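Sugar fermentation stimulation protein homolog (PDB 4DA2) probably binds DNA, joining an OB-fold domain to a calcium-binding domain of the PD-(D/E)xK nuclease family. Local coordinates at residues C13-R18 with L68-H73; T56-A59 with Y65-L68; R82-A87 with V173-L178. The protein carries 1 engineered substitution. All coordinates share one frame; numbering follows the deposited sequence.

Contact 1: residues C13-R18 with L68-H73; sequences CIFLRR and LGFEDH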
loop_
_atom_site.group_PDB
_atom_site.type_symbol
_atom_site.label_atom_id
_atom_site.label_comp_id
_atom_site.label_asym_id
_atom_site.label_seq_id
_atom_site.Cartn_x
_atom_site.Cartn_y
_atom_site.Cartn_z
ATOM N N CYS A 13 -17.111 -12.047 0.301
ATOM C CA CYS A 13 -16.765 -13.387 0.748
ATOM C C CYS A 13 -16.629 -13.350 2.260
ATOM O O CYS A 13 -16.571 -12.258 2.858
ATOM C CB CYS A 13 -15.459 -13.855 0.078
ATOM S SG CYS A 13 -13.978 -12.941 0.609
ATOM N N ILE A 14 -16.633 -14.526 2.886
ATOM C CA ILE A 14 -16.351 -14.639 4.303
ATOM C C ILE A 14 -14.940 -15.151 4.473
ATOM O O ILE A 14 -14.579 -16.203 3.920
ATOM C CB ILE A 14 -17.357 -15.581 5.046
ATOM C CG1 ILE A 14 -18.800 -15.118 4.805
ATOM C CG2 ILE A 14 -16.989 -15.671 6.555
ATOM C CD1 ILE A 14 -19.868 -16.149 5.164
ATOM N N PHE A 15 -14.141 -14.418 5.241
ATOM C CA PHE A 15 -12.799 -14.882 5.538
ATOM C C PHE A 15 -12.858 -16.052 6.506
ATOM O O PHE A 15 -13.500 -15.964 7.552
ATOM C CB PHE A 15 -11.923 -13.766 6.105
ATOM C CG PHE A 15 -10.503 -14.183 6.288
ATOM C CD1 PHE A 15 -9.654 -14.285 5.199
ATOM C CD2 PHE A 15 -10.010 -14.506 7.558
ATOM C CE1 PHE A 15 -8.315 -14.723 5.360
ATOM C CE2 PHE A 15 -8.686 -14.922 7.718
ATOM C CZ PHE A 15 -7.836 -15.033 6.625
ATOM N N LEU A 16 -12.208 -17.159 6.142
ATOM C CA LEU A 16 -12.219 -18.349 7.008
ATOM C C LEU A 16 -10.923 -18.455 7.770
ATOM O O LEU A 16 -10.917 -18.428 9.017
ATOM C CB LEU A 16 -12.473 -19.627 6.174
ATOM C CG LEU A 16 -13.824 -19.597 5.432
ATOM C CD1 LEU A 16 -14.002 -20.816 4.529
ATOM C CD2 LEU A 16 -15.008 -19.460 6.394
ATOM N N ARG A 17 -9.811 -18.550 7.037
ATOM C CA ARG A 17 -8.506 -18.660 7.690
ATOM C C ARG A 17 -7.323 -18.376 6.773
ATOM O O ARG A 17 -7.387 -18.548 5.552
ATOM C CB ARG A 17 -8.334 -20.005 8.423
ATOM C CG ARG A 17 -8.181 -21.210 7.525
ATOM C CD ARG A 17 -8.182 -22.519 8.329
ATOM N NE ARG A 17 -8.154 -23.686 7.439
ATOM C CZ ARG A 17 -7.052 -24.285 6.989
ATOM N NH1 ARG A 17 -5.847 -23.833 7.314
ATOM N NH2 ARG A 17 -7.157 -25.350 6.200
ATOM N N ARG A 18 -6.238 -17.910 7.379
ATOM C CA ARG A 18 -5.034 -17.682 6.625
ATOM C C ARG A 18 -4.221 -18.972 6.621
ATOM O O ARG A 18 -3.967 -19.553 7.671
ATOM C CB ARG A 18 -4.248 -16.488 7.201
ATOM C CG ARG A 18 -3.238 -15.931 6.223
ATOM C CD ARG A 18 -2.703 -14.581 6.659
ATOM N NE ARG A 18 -1.831 -14.014 5.628
ATOM C CZ ARG A 18 -1.191 -12.849 5.735
ATOM N NH1 ARG A 18 -1.332 -12.113 6.828
ATOM N NH2 ARG A 18 -0.415 -12.415 4.746
ATOM N N LEU A 68 -8.784 -8.874 -2.164
ATOM C CA LEU A 68 -8.339 -7.488 -2.340
ATOM C C LEU A 68 -8.387 -6.640 -1.090
ATOM O O LEU A 68 -7.607 -5.694 -0.959
ATOM C CB LEU A 68 -9.141 -6.765 -3.417
ATOM C CG LEU A 68 -9.116 -7.365 -4.820
ATOM C CD1 LEU A 68 -10.086 -6.569 -5.625
ATOM C CD2 LEU A 68 -7.693 -7.321 -5.403
ATOM N N GLY A 69 -9.342 -6.948 -0.223
ATOM C CA GLY A 69 -9.638 -6.148 0.934
ATOM C C GLY A 69 -10.722 -6.675 1.855
ATOM O O GLY A 69 -11.263 -7.764 1.658
ATOM N N PHE A 70 -11.051 -5.861 2.856
ATOM C CA PHE A 70 -12.022 -6.213 3.866
ATOM C C PHE A 70 -13.015 -5.077 4.105
ATOM O O PHE A 70 -12.716 -3.894 3.913
ATOM C CB PHE A 70 -11.316 -6.542 5.186
ATOM C CG PHE A 70 -10.586 -7.863 5.177
ATOM C CD1 PHE A 70 -11.202 -8.996 5.699
ATOM C CD2 PHE A 70 -9.290 -7.976 4.661
ATOM C CE1 PHE A 70 -10.552 -10.234 5.701
ATOM C CE2 PHE A 70 -8.623 -9.222 4.668
ATOM C CZ PHE A 70 -9.259 -10.339 5.195
ATOM N N GLU A 71 -14.196 -5.452 4.568
ATOM C CA GLU A 71 -15.206 -4.471 4.910
ATOM C C GLU A 71 -14.644 -3.672 6.057
ATOM O O GLU A 71 -14.054 -4.227 6.994
ATOM C CB GLU A 71 -16.511 -5.196 5.326
ATOM C CG GLU A 71 -17.693 -4.265 5.674
ATOM C CD GLU A 71 -17.611 -3.611 7.060
ATOM O OE1 GLU A 71 -16.920 -4.159 7.954
ATOM O OE2 GLU A 71 -18.255 -2.539 7.250
ATOM N N ASP A 72 -14.824 -2.360 5.987
ATOM C CA ASP A 72 -14.279 -1.487 7.015
ATOM C C ASP A 72 -15.145 -0.250 7.002
ATOM O O ASP A 72 -15.166 0.493 6.013
ATOM C CB ASP A 72 -12.803 -1.145 6.728
ATOM C CG ASP A 72 -12.123 -0.426 7.872
ATOM O OD1 ASP A 72 -12.615 -0.516 9.011
ATOM O OD2 ASP A 72 -11.064 0.200 7.649
ATOM N N HIS A 73 -15.915 -0.086 8.080
ATOM C CA HIS A 73 -16.784 1.071 8.252
ATOM C C HIS A 73 -17.683 1.356 7.038
ATOM O O HIS A 73 -17.923 2.509 6.672
ATOM C CB HIS A 73 -15.951 2.285 8.697
ATOM C CG HIS A 73 -15.224 2.049 9.986
ATOM N ND1 HIS A 73 -15.843 1.521 11.102
ATOM C CD2 HIS A 73 -13.927 2.231 10.328
ATOM C CE1 HIS A 73 -14.962 1.402 12.079
ATOM N NE2 HIS A 73 -13.792 1.830 11.636
#

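Contact 2: residues T56-A59 with Y65-L68; sequences TPKA and YILL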
loop_
_atom_site.group_PDB
_atom_site.type_symbol
_atom_site.label_atom_id
_atom_site.label_comp_id
_atom_site.label_asym_id
_atom_site.label_seq_id
_atom_site.Cartn_x
_atom_site.Cartn_y
_atom_site.Cartn_z
ATOM N N THR A 56 -11.585 -10.638 -6.187
ATOM C CA THR A 56 -11.775 -10.520 -7.632
ATOM C C THR A 56 -11.110 -11.715 -8.327
ATOM O O THR A 56 -10.146 -12.272 -7.795
ATOM C CB THR A 56 -11.246 -9.174 -8.180
ATOM O OG1 THR A 56 -11.822 -8.943 -9.473
ATOM C CG2 THR A 56 -9.714 -9.141 -8.269
ATOM N N PRO A 57 -11.640 -12.139 -9.509
ATOM C CA PRO A 57 -11.061 -13.319 -10.156
ATOM C C PRO A 57 -9.672 -13.002 -10.658
ATOM O O PRO A 57 -9.347 -11.837 -10.861
ATOM C CB PRO A 57 -12.003 -13.583 -11.346
ATOM C CG PRO A 57 -13.269 -12.895 -10.998
ATOM C CD PRO A 57 -12.846 -11.677 -10.224
ATOM N N LYS A 58 -8.856 -14.037 -10.820
ATOM C CA LYS A 58 -7.528 -13.895 -11.388
ATOM C C LYS A 58 -7.441 -14.928 -12.505
ATOM O O LYS A 58 -7.568 -16.122 -12.242
ATOM C CB LYS A 58 -6.475 -14.177 -10.314
ATOM C CG LYS A 58 -5.047 -14.026 -10.781
ATOM C CD LYS A 58 -4.081 -14.654 -9.801
ATOM C CE LYS A 58 -2.661 -14.289 -10.173
ATOM N NZ LYS A 58 -1.682 -15.115 -9.429
ATOM N N ALA A 59 -7.262 -14.476 -13.748
ATOM C CA ALA A 59 -7.142 -15.393 -14.892
ATOM C C ALA A 59 -5.735 -15.981 -14.960
ATOM O O ALA A 59 -4.797 -15.316 -15.407
ATOM C CB ALA A 59 -7.502 -14.691 -16.204
ATOM N N TYR A 65 -8.599 -16.609 -7.392
ATOM C CA TYR A 65 -9.136 -15.409 -6.740
ATOM C C TYR A 65 -8.060 -14.634 -6.026
ATOM O O TYR A 65 -7.105 -15.212 -5.534
ATOM C CB TYR A 65 -10.211 -15.793 -5.727
ATOM C CG TYR A 65 -11.431 -16.393 -6.358
ATOM C CD1 TYR A 65 -12.503 -15.585 -6.744
ATOM C CD2 TYR A 65 -11.513 -17.766 -6.585
ATOM C CE1 TYR A 65 -13.637 -16.144 -7.334
ATOM C CE2 TYR A 65 -12.640 -18.325 -7.171
ATOM C CZ TYR A 65 -13.694 -17.509 -7.540
ATOM O OH TYR A 65 -14.808 -18.067 -8.119
ATOM N N ILE A 66 -8.227 -13.312 -5.987
ATOM C CA ILE A 66 -7.375 -12.448 -5.174
ATOM C C ILE A 66 -8.244 -11.835 -4.073
ATOM O O ILE A 66 -9.329 -11.292 -4.353
ATOM C CB ILE A 66 -6.743 -11.334 -6.029
ATOM C CG1 ILE A 66 -5.995 -11.929 -7.221
ATOM C CG2 ILE A 66 -5.775 -10.487 -5.206
ATOM C CD1 ILE A 66 -5.759 -10.931 -8.296
ATOM N N LEU A 67 -7.795 -11.958 -2.821
ATOM C CA LEU A 67 -8.468 -11.265 -1.718
ATOM C C LEU A 67 -7.964 -9.811 -1.687
ATOM O O LEU A 67 -6.824 -9.551 -1.269
ATOM C CB LEU A 67 -8.172 -11.975 -0.394
ATOM C CG LEU A 67 -8.686 -11.389 0.926
ATOM C CD1 LEU A 67 -10.214 -11.235 0.884
ATOM C CD2 LEU A 67 -8.239 -12.306 2.060
ATOM N N LEU A 68 -8.784 -8.874 -2.164
ATOM C CA LEU A 68 -8.339 -7.488 -2.340
ATOM C C LEU A 68 -8.387 -6.640 -1.090
ATOM O O LEU A 68 -7.607 -5.694 -0.959
ATOM C CB LEU A 68 -9.141 -6.765 -3.417
ATOM C CG LEU A 68 -9.116 -7.365 -4.820
ATOM C CD1 LEU A 68 -10.086 -6.569 -5.625
ATOM C CD2 LEU A 68 -7.693 -7.321 -5.403
#

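Contact 3: residues R82-A87 with V173-L178; sequences RLQGKA and VFIGAL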
loop_
_atom_site.group_PDB
_atom_site.type_symbol
_atom_site.label_atom_id
_atom_site.label_comp_id
_atom_site.label_asym_id
_atom_site.label_seq_id
_atom_site.Cartn_x
_atom_site.Cartn_y
_atom_site.Cartn_z
ATOM N N ARG A 82 -0.579 -4.931 -4.822
ATOM C CA ARG A 82 -0.649 -4.750 -6.264
ATOM C C ARG A 82 -1.721 -3.735 -6.666
ATOM O O ARG A 82 -1.445 -2.856 -7.509
ATOM C CB ARG A 82 -0.883 -6.064 -7.009
ATOM C CG ARG A 82 0.270 -7.019 -7.017
ATOM C CD ARG A 82 -0.166 -8.312 -7.685
ATOM N NE ARG A 82 0.920 -9.276 -7.825
ATOM C CZ ARG A 82 0.744 -10.581 -8.023
ATOM N NH1 ARG A 82 -0.483 -11.089 -8.086
ATOM N NH2 ARG A 82 1.798 -11.381 -8.148
ATOM N N LEU A 83 -2.907 -3.829 -6.058
ATOM C CA LEU A 83 -3.979 -2.903 -6.310
ATOM C C LEU A 83 -3.571 -1.514 -5.809
ATOM O O LEU A 83 -3.790 -0.521 -6.500
ATOM C CB LEU A 83 -5.284 -3.359 -5.629
ATOM C CG LEU A 83 -6.526 -2.510 -5.888
ATOM C CD1 LEU A 83 -6.713 -2.107 -7.361
ATOM C CD2 LEU A 83 -7.804 -3.221 -5.368
ATOM N N GLN A 84 -3.033 -1.452 -4.594
ATOM C CA GLN A 84 -2.509 -0.167 -4.052
ATOM C C GLN A 84 -1.542 0.463 -5.055
ATOM O O GLN A 84 -1.644 1.660 -5.360
ATOM C CB GLN A 84 -1.805 -0.393 -2.716
ATOM C CG GLN A 84 -2.736 -0.690 -1.552
ATOM C CD GLN A 84 -1.929 -0.909 -0.264
ATOM O OE1 GLN A 84 -0.744 -0.578 -0.215
ATOM N NE2 GLN A 84 -2.564 -1.416 0.769
ATOM N N GLY A 85 -0.616 -0.338 -5.578
ATOM C CA GLY A 85 0.332 0.130 -6.579
ATOM C C GLY A 85 -0.357 0.626 -7.848
ATOM O O GLY A 85 0.032 1.645 -8.402
ATOM N N LYS A 86 -1.403 -0.068 -8.294
ATOM C CA LYS A 86 -2.138 0.340 -9.513
ATOM C C LYS A 86 -2.819 1.694 -9.259
ATOM O O LYS A 86 -2.841 2.557 -10.150
ATOM C CB LYS A 86 -3.187 -0.701 -9.917
ATOM C CG LYS A 86 -2.609 -1.978 -10.526
ATOM C CD LYS A 86 -3.709 -2.740 -11.261
ATOM C CE LYS A 86 -3.170 -3.967 -11.996
ATOM N NZ LYS A 86 -3.246 -5.178 -11.144
ATOM N N ALA A 87 -3.335 1.866 -8.037
ATOM C CA ALA A 87 -3.968 3.128 -7.595
ATOM C C ALA A 87 -2.923 4.257 -7.611
ATOM O O ALA A 87 -3.164 5.341 -8.160
ATOM C CB ALA A 87 -4.549 2.977 -6.216
ATOM N N VAL A 173 6.158 6.800 -0.109
ATOM C CA VAL A 173 4.736 7.125 -0.090
ATOM C C VAL A 173 3.993 6.030 0.636
ATOM O O VAL A 173 3.994 4.870 0.178
ATOM C CB VAL A 173 4.176 7.263 -1.505
ATOM C CG1 VAL A 173 2.660 7.603 -1.438
ATOM C CG2 VAL A 173 4.931 8.350 -2.326
ATOM N N PHE A 174 3.339 6.383 1.742
ATOM C CA PHE A 174 2.497 5.434 2.465
ATOM C C PHE A 174 1.073 5.463 1.899
ATOM O O PHE A 174 0.447 6.514 1.780
ATOM C CB PHE A 174 2.548 5.750 3.979
ATOM C CG PHE A 174 3.911 5.582 4.558
ATOM C CD1 PHE A 174 4.382 4.309 4.865
ATOM C CD2 PHE A 174 4.765 6.674 4.730
ATOM C CE1 PHE A 174 5.668 4.113 5.376
ATOM C CE2 PHE A 174 6.060 6.485 5.277
ATOM C CZ PHE A 174 6.511 5.205 5.572
ATOM N N ILE A 175 0.582 4.291 1.524
ATOM C CA ILE A 175 -0.760 4.172 0.976
ATOM C C ILE A 175 -1.704 3.780 2.117
ATOM O O ILE A 175 -1.786 2.596 2.519
ATOM C CB ILE A 175 -0.804 3.126 -0.182
ATOM C CG1 ILE A 175 0.273 3.449 -1.244
ATOM C CG2 ILE A 175 -2.193 3.103 -0.791
ATOM C CD1 ILE A 175 0.129 4.836 -1.929
ATOM N N GLY A 176 -2.384 4.793 2.652
ATOM C CA GLY A 176 -3.345 4.642 3.755
ATOM C C GLY A 176 -4.669 4.247 3.148
ATOM O O GLY A 176 -5.637 5.038 3.115
ATOM N N ALA A 177 -4.706 3.016 2.633
ATOM C CA ALA A 177 -5.876 2.475 1.946
ATOM C C ALA A 177 -6.981 1.993 2.894
ATOM O O ALA A 177 -7.557 0.900 2.695
ATOM C CB ALA A 177 -5.468 1.335 0.988
ATOM N N LEU A 178 -7.261 2.807 3.920
ATOM C CA LEU A 178 -8.349 2.580 4.877
ATOM C C LEU A 178 -9.312 3.739 4.736
ATOM O O LEU A 178 -8.867 4.868 4.581
ATOM C CB LEU A 178 -7.808 2.690 6.321
ATOM C CG LEU A 178 -6.852 1.659 6.905
ATOM C CD1 LEU A 178 -6.447 2.090 8.278
ATOM C CD2 LEU A 178 -7.460 0.270 6.950
#

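Contact 1: residues C13-R18 with L68-H73
F15 and F70 lie on strands of one sheet that are not hydrogen-bonded to each other here, their CA atoms 8.9 Å apart, and the two rings bridge the gap between the backbones. They form an offset edge-to-face pair: the edge of F70 is directed at the face of F15, with the centroids 5.7 Å apart and the planes at 65°. CE1 of F70 leads, 3.8 Å from CB of F15, and reaches the start of the F15 ring at CG; beside it, CZ of F70 lies 4.0 Å from CD1 of F15. F15 points at the opposing strand, and with CG turned anti to the backbone N (chi1 -174°) it sets CB, CG and CD1 against CE1 and CZ of F70. The CB of F70 does not point across, and it is the far end of its ring that closes the distance. The touching atoms are all carbon, no hydrogen bond crosses between the segments, and both residues are buried. Further aromatic packing comes from F46, whose ring meets that of F70 at about 20°, while M47 touches F15. Within this OB-fold domain, strand 52-57 pairs antiparallel with both 11-18 and 65-72 and so lies between them in the sheet; L67 of strand 65-72 also packs on F15.

Contact 2: residues T56-A59 with Y65-L68
T56 and I66 form an antiparallel hydrogen-bonded pair in which both backbone groups of T56 are satisfied by I66. The amide N of T56 donates to O of I66 at 3.0 Å, in the carbonyl plane, and the amide N of I66 returns a straighter bond to O of T56 at 2.8 Å, with 170° at the hydrogen. That T56 oxygen also receives a CA-H...O contact from Y65, CA to O 3.5 Å. P57 sits opposite Y65 in the next, non-hydrogen-bonded pair, so its missing amide hydrogen costs no bond to Y65; their side chains diverge. These bonds belong to the beta hairpin of strands 52-57 and 65-72 in the OB-fold domain; K58 bonds to R64 and L68 to Y54 through the backbone, while Y65 and L67 both bond to L36 on the parallel neighbour, strand 31-36. The hydroxyl OG1 of T56 is anti to its own N (chi1 -162°) and hydrogen-bonds to O of P9, which leaves the methyl for apolar packing: CG2 of T56 meets CD1 of L68 at 3.7 Å. K58 crosses I66 at about a right angle, its CB 3.9 Å from both CG1 and CD1 of I66, while the extended chain carries NZ away.

Contact 3: residues R82-A87 with V173-L178
Q84 of helix 81-93 lies along I175 of strand 169-176, in the PD-(D/E)xK nuclease-like domain, where the helix packs against the central mixed sheet. The two side chains run past each other in opposite directions. Q84 points at the strand and is extended beyond CG (chi2 180°), so that its whole length is used: CG of Q84 is 3.9 Å from the methyl CG2 of I175, and farther out OE1 of Q84 lies 3.7 Å from CB of I175. I175 points back at the helix, with CG2 anti to its backbone N. CB of I175 sits over the flat face of the carboxamide, at its oxygen end, and no hydrogen bond links the two segments. The amide nitrogen of Q84 is held from two other strands, 75-78 and 127-139: NE2 hydrogen-bonds to O of I78 and to OG of S134, two bonds that would fix the rotation of the amide group and satisfy a buried polar atom. V136 adds an apolar neighbour to the same side chain. After I175 the chain bends through an inverse gamma turn centred on G176, and A177 again points at the helix. I78 also touches A177, and L211 of strand 207-215 touches I175. The CB of A177 lies on the same side of the amide plane as CB of I175 but displaced past the edge, 4.0 Å from NE2 of Q84.

Contacts 1 and 2 lie in the OB-fold domain, their centres 13 Å apart, and share L68 on strand 65-72. L67, within contact 2, packs back on contact 1, its CD2 4.0 Å from CD1 of F15. Contact 3, in the nuclease-like domain, is centred about 17 Å from the centre of each. The domains touch where CD1 of L68 meets CD2 of L83 at 4.1 Å, an apolar contact, and where the carboxylate oxygen OD2 of D72 lies 3.7 Å from CD2 of L178. In contact 3 the side chain of Q84 is about 8 Å from a bound calcium ion. V173 of this contact makes a backbone hydrogen bond with E131, a calcium ligand alongside E109, D118 and T132.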